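Local coordinates for hydrazine synthase gamma subunit (Candidatus Kuenenia stuttgartiensis, PDB 5C2V) that catalyses the three-electron reduction of nitric oxide to hydroxylamine, the first half-reaction of hydrazine synthesis, as a di-heme c subunit of the hydrazine synthase complex, at the interface of chains B and A. Coordinates in Å, arbitrary orientation; residue numbers count along the deposited sequence, not the author numbering. Chains: chain A, Hydrazine synthase gamma subunit; chain B, Hydrazine synthase alpha subunit.

The interface of chains B and A. Residues chain B 142, 144, 200; chain A 25, 27-28, 31.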
ATOM      1  N   ARG B 142       2.538   6.098 -55.027  1.00 59.32           N
ATOM      2  CA  ARG B 142       2.679   7.388 -55.699  1.00 64.98           C
ATOM      3  C   ARG B 142       2.524   8.556 -54.730  1.00 61.02           C
ATOM      4  O   ARG B 142       1.732   8.499 -53.788  1.00 63.09           O
ATOM      5  CB  ARG B 142       1.662   7.515 -56.836  1.00 68.95           C
ATOM      6  CG  ARG B 142       0.219   7.303 -56.412  1.00 55.96           C
ATOM      7  CD  ARG B 142      -0.742   7.604 -57.551  1.00 50.46           C
ATOM      8  NE  ARG B 142      -2.116   7.245 -57.213  1.00 61.80           N
ATOM      9  CZ  ARG B 142      -3.170   7.528 -57.969  1.00 63.68           C
ATOM     10  NH1 ARG B 142      -3.013   8.182 -59.113  1.00 83.30           N
ATOM     11  NH2 ARG B 142      -4.384   7.161 -57.582  1.00 52.72           N
ATOM     12  N   ILE B 144       1.411  12.420 -54.097  1.00 62.16           N
ATOM     13  CA  ILE B 144       0.474  13.402 -54.635  1.00 55.08           C
ATOM     14  C   ILE B 144       0.325  14.587 -53.687  1.00 55.09           C
ATOM     15  O   ILE B 144       0.230  14.399 -52.473  1.00 70.09           O
ATOM     16  CB  ILE B 144      -0.921  12.775 -54.875  1.00 55.96           C
ATOM     17  CG1 ILE B 144      -0.829  11.602 -55.853  1.00 58.16           C
ATOM     18  CG2 ILE B 144      -1.915  13.815 -55.380  1.00 44.35           C
ATOM     19  CD1 ILE B 144      -2.161  10.945 -56.139  1.00 50.29           C
ATOM     20  N   ARG B 200       4.495  10.701 -49.001  1.00 42.76           N
ATOM     21  CA  ARG B 200       3.456   9.942 -49.687  1.00 43.00           C
ATOM     22  C   ARG B 200       2.135  10.007 -48.923  1.00 47.74           C
ATOM     23  O   ARG B 200       1.067  10.156 -49.522  1.00 59.67           O
ATOM     24  CB  ARG B 200       3.893   8.487 -49.877  1.00 54.34           C
ATOM     25  CG  ARG B 200       2.742   7.502 -50.020  1.00 37.70           C
ATOM     26  CD  ARG B 200       3.235   6.117 -50.411  1.00 50.73           C
ATOM     27  NE  ARG B 200       2.205   5.097 -50.231  1.00 53.24           N
ATOM     28  CZ  ARG B 200       1.223   4.860 -51.094  1.00 66.94           C
ATOM     29  NH1 ARG B 200       1.126   5.576 -52.207  1.00 55.83           N
ATOM     30  NH2 ARG B 200       0.333   3.910 -50.842  1.00 55.67           N
TER
ATOM     31  N   THR A  25      -4.052   6.882 -49.839  1.00 52.07           N
ATOM     32  CA  THR A  25      -3.651   8.028 -49.034  1.00 45.60           C
ATOM     33  C   THR A  25      -4.743   9.088 -49.128  1.00 52.04           C
ATOM     34  O   THR A  25      -5.520   9.095 -50.083  1.00 60.50           O
ATOM     35  CB  THR A  25      -2.305   8.619 -49.490  1.00 48.30           C
ATOM     36  OG1 THR A  25      -2.480   9.323 -50.725  1.00 61.92           O
ATOM     37  CG2 THR A  25      -1.270   7.519 -49.670  1.00 47.98           C
ATOM     38  N   PRO A  27      -4.333  12.297 -49.781  1.00 49.97           N
ATOM     39  CA  PRO A  27      -4.199  13.034 -51.045  1.00 61.90           C
ATOM     40  C   PRO A  27      -4.744  12.263 -52.247  1.00 54.65           C
ATOM     41  O   PRO A  27      -5.277  12.879 -53.169  1.00 51.64           O
ATOM     42  CB  PRO A  27      -2.687  13.234 -51.173  1.00 56.97           C
ATOM     43  CG  PRO A  27      -2.198  13.239 -49.778  1.00 47.71           C
ATOM     44  CD  PRO A  27      -3.047  12.232 -49.060  1.00 48.56           C
ATOM     45  N   GLU A  28      -4.607  10.940 -52.235  1.00 41.17           N
ATOM     46  CA  GLU A  28      -5.156  10.108 -53.302  1.00 51.35           C
ATOM     47  C   GLU A  28      -6.681  10.156 -53.305  1.00 59.15           C
ATOM     48  O   GLU A  28      -7.310  10.073 -54.360  1.00 63.32           O
ATOM     49  CB  GLU A  28      -4.679   8.659 -53.166  1.00 49.19           C
ATOM     50  CG  GLU A  28      -3.263   8.415 -53.661  1.00 41.21           C
ATOM     51  CD  GLU A  28      -2.831   6.971 -53.491  1.00 60.84           C
ATOM     52  OE1 GLU A  28      -3.150   6.373 -52.442  1.00 68.66           O
ATOM     53  OE2 GLU A  28      -2.177   6.431 -54.408  1.00 51.20           O
ATOM     54  N   PHE A  31      -7.599  13.283 -54.676  1.00 67.96           N
ATOM     55  CA  PHE A  31      -7.222  13.232 -56.083  1.00 60.03           C
ATOM     56  C   PHE A  31      -8.383  12.779 -56.962  1.00 60.94           C
ATOM     57  O   PHE A  31      -8.373  13.009 -58.171  1.00 56.12           O
ATOM     58  CB  PHE A  31      -6.019  12.310 -56.292  1.00 54.01           C
ATOM     59  CG  PHE A  31      -5.513  12.285 -57.707  1.00 61.52           C
ATOM     60  CD1 PHE A  31      -4.784  13.348 -58.215  1.00 67.77           C
ATOM     61  CD2 PHE A  31      -5.770  11.202 -58.531  1.00 66.68           C
ATOM     62  CE1 PHE A  31      -4.318  13.330 -59.517  1.00 60.61           C
ATOM     63  CE2 PHE A  31      -5.305  11.177 -59.835  1.00 68.73           C
ATOM     64  CZ  PHE A  31      -4.579  12.242 -60.328  1.00 53.83           C
TER
HETATM   65  O   HOH W   1      -0.420   9.475 -52.291  1.00 51.22           O
HETATM   66  O   HOH W   2      -0.293   4.523 -54.849  1.00 52.97           O
HETATM   67  O   HOH W   3      -3.828   5.033 -55.937  1.00 57.18           O
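A capped helix start of the gamma subunit, helix 26-30, meets strand 140-146 of the alpha subunit where A:Glu28 pairs with B:Arg142. The arginine is extended from CG to NE, and B:Arg142 NE donates to OE2 of A:Glu28 at 2.9 Å, a salt bridge that OE2 receives on its anti side. The oxygen lies near the guanidinium plane, although the two flat groups are turned 68° apart. Water 2 joins OE2 to B:Arg142 N and B:Arg200 NH1, and water 3 links it to B:Arg142 NH2. A:Glu28 OE1 accepts a hydrogen bond from the backbone N of A:Thr25 at 2.8 Å, which, with the salt bridge on OE2, helps hold the carboxylate's rotation. A:Thr25 OG1 in turn accepts a hydrogen bond from A:Glu28 N, so threonine and glutamate close a capping box, and water 1 joins OG1 to the carbonyl oxygens of B:Arg142 and B:Arg200. The methyl CG2 of A:Thr25 sits 3.9 Å from B:Arg200 CZ, over the centre of the guanidinium face; this arginine's charge may further favour an ionised A:Glu28. B:Ile144, a beta-branched residue at home in a strand, supplies the apolar part: its tip CD1 lies against A:Glu28 CG and over the rim of one A:Phe31 face, 3.9 Å from CG of that ring. A:Phe31 has its ring anti to the backbone N (chi1 -176°), which sets it beside this methyl. A:Pro27, in the first turn where no backbone N-H is needed, rests its CB against B:Ile144 O. The patch joins the gamma subunit's N-terminal region to a strand and short helix 196-201 of alpha, within the heterotrimer.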